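Local coordinates for protein acetyltransferase, GNAT family (Bacillus anthracis str. Sterne, PDB 3FBU) that probably transfers an acetyl group from acetyl-coenzyme A to a still unidentified acceptor, as other GNAT-family enzymes do, at residues 56-67 and 71-82. Residues are numbered along the deposited sequence; the frame is centred on the assembly and turned at random.
Sequences AKNFPVILIGEN and GHIVFHKYFGEH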
# COMPACT_ATOMS: atom_id res chain seq x y z
N ALA A 56 7.39 29.17 10.35
CA ALA A 56 6.80 27.84 10.33
C ALA A 56 6.30 27.46 8.92
O ALA A 56 5.49 28.18 8.34
CB ALA A 56 5.65 27.75 11.34
N LYS A 57 6.78 26.32 8.40
CA LYS A 57 6.27 25.73 7.15
C LYS A 57 5.78 24.28 7.30
O LYS A 57 5.39 23.64 6.31
CB LYS A 57 7.34 25.80 6.10
CG LYS A 57 7.76 27.24 5.79
CD LYS A 57 8.84 27.28 4.76
CE LYS A 57 9.19 28.71 4.39
NZ LYS A 57 9.08 29.69 5.54
N ASN A 58 5.87 23.75 8.51
CA ASN A 58 5.52 22.39 8.83
C ASN A 58 4.78 22.44 10.17
O ASN A 58 5.16 23.22 11.06
CB ASN A 58 6.77 21.48 8.89
CG ASN A 58 7.48 21.37 7.55
OD1 ASN A 58 7.23 20.44 6.80
ND2 ASN A 58 8.38 22.34 7.24
N PHE A 59 3.72 21.62 10.29
CA PHE A 59 2.80 21.73 11.42
C PHE A 59 2.37 20.35 11.90
O PHE A 59 1.83 19.58 11.13
CB PHE A 59 1.57 22.55 11.01
CG PHE A 59 1.92 23.89 10.40
CD1 PHE A 59 2.05 25.02 11.19
CD2 PHE A 59 2.13 24.00 9.04
CE1 PHE A 59 2.37 26.23 10.64
CE2 PHE A 59 2.47 25.22 8.47
CZ PHE A 59 2.58 26.34 9.27
N PRO A 60 2.63 20.04 13.19
CA PRO A 60 2.27 18.72 13.70
C PRO A 60 0.78 18.49 13.73
O PRO A 60 0.01 19.44 13.93
CB PRO A 60 2.86 18.73 15.13
CG PRO A 60 2.96 20.16 15.48
CD PRO A 60 3.29 20.85 14.22
N VAL A 61 0.41 17.23 13.56
CA VAL A 61 -0.95 16.75 13.56
C VAL A 61 -1.08 15.91 14.84
O VAL A 61 -0.35 14.94 15.05
CB VAL A 61 -1.24 15.91 12.30
CG1 VAL A 61 -2.66 15.34 12.35
CG2 VAL A 61 -1.05 16.74 11.00
N ILE A 62 -2.00 16.32 15.70
CA ILE A 62 -2.16 15.75 17.03
C ILE A 62 -3.54 15.09 17.12
O ILE A 62 -4.54 15.72 16.83
CB ILE A 62 -2.08 16.84 18.12
CG1 ILE A 62 -0.81 17.67 17.99
CG2 ILE A 62 -2.15 16.22 19.50
CD1 ILE A 62 0.44 16.88 18.23
N LEU A 63 -3.56 13.81 17.50
CA LEU A 63 -4.81 13.08 17.76
C LEU A 63 -5.47 13.66 19.00
O LEU A 63 -4.85 13.69 20.07
CB LEU A 63 -4.52 11.59 17.96
CG LEU A 63 -4.91 10.72 16.77
CD1 LEU A 63 -4.15 9.38 16.71
CD2 LEU A 63 -6.43 10.48 16.85
N ILE A 64 -6.70 14.14 18.85
CA ILE A 64 -7.46 14.70 19.96
C ILE A 64 -7.83 13.60 20.97
O ILE A 64 -8.31 12.52 20.60
CB ILE A 64 -8.75 15.40 19.49
CG1 ILE A 64 -8.43 16.63 18.62
CG2 ILE A 64 -9.57 15.86 20.71
CD1 ILE A 64 -9.61 17.13 17.79
N GLY A 65 -7.61 13.86 22.24
CA GLY A 65 -7.99 12.91 23.28
C GLY A 65 -6.84 12.00 23.65
O GLY A 65 -6.37 12.02 24.78
N GLU A 66 -6.38 11.19 22.68
CA GLU A 66 -5.14 10.42 22.88
C GLU A 66 -3.94 11.33 23.04
O GLU A 66 -2.94 10.94 23.63
CB GLU A 66 -4.89 9.46 21.73
CG GLU A 66 -5.90 8.32 21.60
CD GLU A 66 -5.63 7.44 20.39
OE1 GLU A 66 -4.78 7.83 19.53
OE2 GLU A 66 -6.26 6.36 20.30
N ASN A 67 -4.03 12.56 22.51
CA ASN A 67 -2.94 13.53 22.56
C ASN A 67 -1.59 12.97 22.06
O ASN A 67 -0.55 13.07 22.74
CB ASN A 67 -2.79 14.10 23.98
CG ASN A 67 -1.95 15.34 24.01
OD1 ASN A 67 -1.79 16.02 22.99
ND2 ASN A 67 -1.40 15.65 25.18
N GLY A 71 1.95 12.83 12.95
CA GLY A 71 2.61 13.26 11.72
C GLY A 71 2.66 14.76 11.62
O GLY A 71 2.40 15.47 12.60
N HIS A 72 3.06 15.25 10.46
CA HIS A 72 2.99 16.68 10.21
C HIS A 72 2.52 17.00 8.78
O HIS A 72 2.64 16.20 7.84
CB HIS A 72 4.33 17.37 10.56
CG HIS A 72 5.47 17.07 9.63
ND1 HIS A 72 6.40 16.08 9.90
CD2 HIS A 72 5.86 17.65 8.46
CE1 HIS A 72 7.30 16.04 8.93
NE2 HIS A 72 6.99 16.97 8.04
N ILE A 73 1.91 18.17 8.68
CA ILE A 73 1.50 18.77 7.42
C ILE A 73 2.54 19.81 7.00
O ILE A 73 2.98 20.66 7.81
CB ILE A 73 0.10 19.44 7.55
CG1 ILE A 73 -1.02 18.38 7.64
CG2 ILE A 73 -0.14 20.44 6.40
CD1 ILE A 73 -1.30 17.58 6.36
N VAL A 74 2.92 19.72 5.73
CA VAL A 74 3.75 20.70 5.07
C VAL A 74 2.81 21.72 4.42
O VAL A 74 1.91 21.34 3.68
CB VAL A 74 4.65 20.04 4.01
CG1 VAL A 74 5.63 21.03 3.44
CG2 VAL A 74 5.42 18.83 4.60
N PHE A 75 3.00 23.00 4.73
CA PHE A 75 2.13 24.05 4.14
C PHE A 75 2.87 25.40 4.10
O PHE A 75 3.15 25.98 5.13
CB PHE A 75 0.82 24.14 4.90
CG PHE A 75 -0.26 24.91 4.19
CD1 PHE A 75 -0.70 24.52 2.93
CD2 PHE A 75 -0.84 26.01 4.78
CE1 PHE A 75 -1.72 25.20 2.29
CE2 PHE A 75 -1.87 26.70 4.13
CZ PHE A 75 -2.28 26.29 2.88
N HIS A 76 3.20 25.87 2.90
CA HIS A 76 4.00 27.08 2.72
C HIS A 76 3.78 27.75 1.37
O HIS A 76 3.33 27.13 0.42
CB HIS A 76 5.50 26.79 2.91
CG HIS A 76 6.06 25.76 1.98
ND1 HIS A 76 6.42 26.02 0.68
CD2 HIS A 76 6.32 24.44 2.19
CE1 HIS A 76 6.90 24.92 0.12
NE2 HIS A 76 6.83 23.94 1.01
N LYS A 77 4.16 29.02 1.30
CA LYS A 77 4.13 29.76 0.04
C LYS A 77 4.89 29.05 -1.08
O LYS A 77 5.96 28.49 -0.86
CB LYS A 77 4.69 31.18 0.25
CG LYS A 77 3.89 31.98 1.24
CD LYS A 77 4.44 33.42 1.40
CE LYS A 77 3.64 34.18 2.45
NZ LYS A 77 2.13 34.08 2.32
N TYR A 78 4.28 29.08 -2.27
CA TYR A 78 4.81 28.43 -3.46
C TYR A 78 5.01 29.43 -4.58
O TYR A 78 6.07 29.49 -5.14
CB TYR A 78 3.87 27.32 -3.90
CG TYR A 78 4.32 26.60 -5.14
CD1 TYR A 78 5.34 25.66 -5.07
CD2 TYR A 78 3.73 26.85 -6.36
CE1 TYR A 78 5.75 24.99 -6.19
CE2 TYR A 78 4.16 26.19 -7.50
CZ TYR A 78 5.16 25.25 -7.39
OH TYR A 78 5.58 24.58 -8.51
N PHE A 79 3.97 30.21 -4.90
CA PHE A 79 4.06 31.24 -5.94
C PHE A 79 3.39 32.48 -5.39
O PHE A 79 2.16 32.51 -5.20
CB PHE A 79 3.40 30.71 -7.22
CG PHE A 79 3.41 31.66 -8.39
CD1 PHE A 79 4.37 32.64 -8.54
CD2 PHE A 79 2.47 31.49 -9.40
CE1 PHE A 79 4.35 33.47 -9.67
CE2 PHE A 79 2.45 32.33 -10.52
CZ PHE A 79 3.38 33.31 -10.64
N GLY A 80 4.21 33.49 -5.07
CA GLY A 80 3.76 34.69 -4.37
C GLY A 80 3.13 34.29 -3.06
O GLY A 80 3.50 33.28 -2.47
N GLU A 81 2.15 35.08 -2.64
CA GLU A 81 1.39 34.81 -1.42
C GLU A 81 0.03 34.16 -1.76
O GLU A 81 -0.75 33.81 -0.87
CB GLU A 81 1.21 36.11 -0.61
CG GLU A 81 2.53 36.87 -0.29
CD GLU A 81 2.34 38.02 0.72
OE1 GLU A 81 1.17 38.32 1.06
OE2 GLU A 81 3.36 38.62 1.15
N HIS A 82 -0.27 33.97 -3.05
CA HIS A 82 -1.62 33.55 -3.42
C HIS A 82 -1.71 32.04 -3.66
O HIS A 82 -2.80 31.50 -3.74
CB HIS A 82 -2.08 34.26 -4.68
CG HIS A 82 -1.08 34.20 -5.79
ND1 HIS A 82 -0.84 33.06 -6.53
CD2 HIS A 82 -0.22 35.14 -6.26
CE1 HIS A 82 0.09 33.31 -7.43
NE2 HIS A 82 0.49 34.57 -7.30
O HOH W 1 3.86 28.30 6.10
O HOH W 2 8.57 17.55 5.73
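N58 and H72 run alongside each other on one face of an antiparallel hairpin. The N58 amide plane is turned 74° from the H72 ring. N58 OD1 lies 3.5 Å from H72 CD2 and 3.3 Å from V74 CG2. H72 CG sits between its backbone N and carbonyl carbon (chi1 71°), which brings the ring alongside N58. A water binds H72 NE2 and, weakly, N58 OD1. H72 ND1 bonds Y24 OH of helix 18-25, and N58 ND2 bonds N51 OD1, just past helix 41-50.

F59, V61 and I73 lie on the other face. V61, I73 and the nearby F75 touch helix 99-114. V61 CG2 meets I73 CG1 at 3.7 Å, the two side chains at a slant. F59 instead turns its ring edge to F75 O, with CE2 3.5 Å from that oxygen and 4.1 Å from F75 CB. Beyond them, K57 CG packs on H76 CB, the side chains roughly perpendicular.

F59 and I73 form a hydrogen-bonded pair: F59 N to I73 O and I73 N to F59 O are each 2.8 Å. The contact thus joins adjacent strands of the GNAT sheet. One face is apolar; the other sets a water-bridged polar pair among P60 and V74, its imidazole and amide probably held in rotation by their hydrogen bonds.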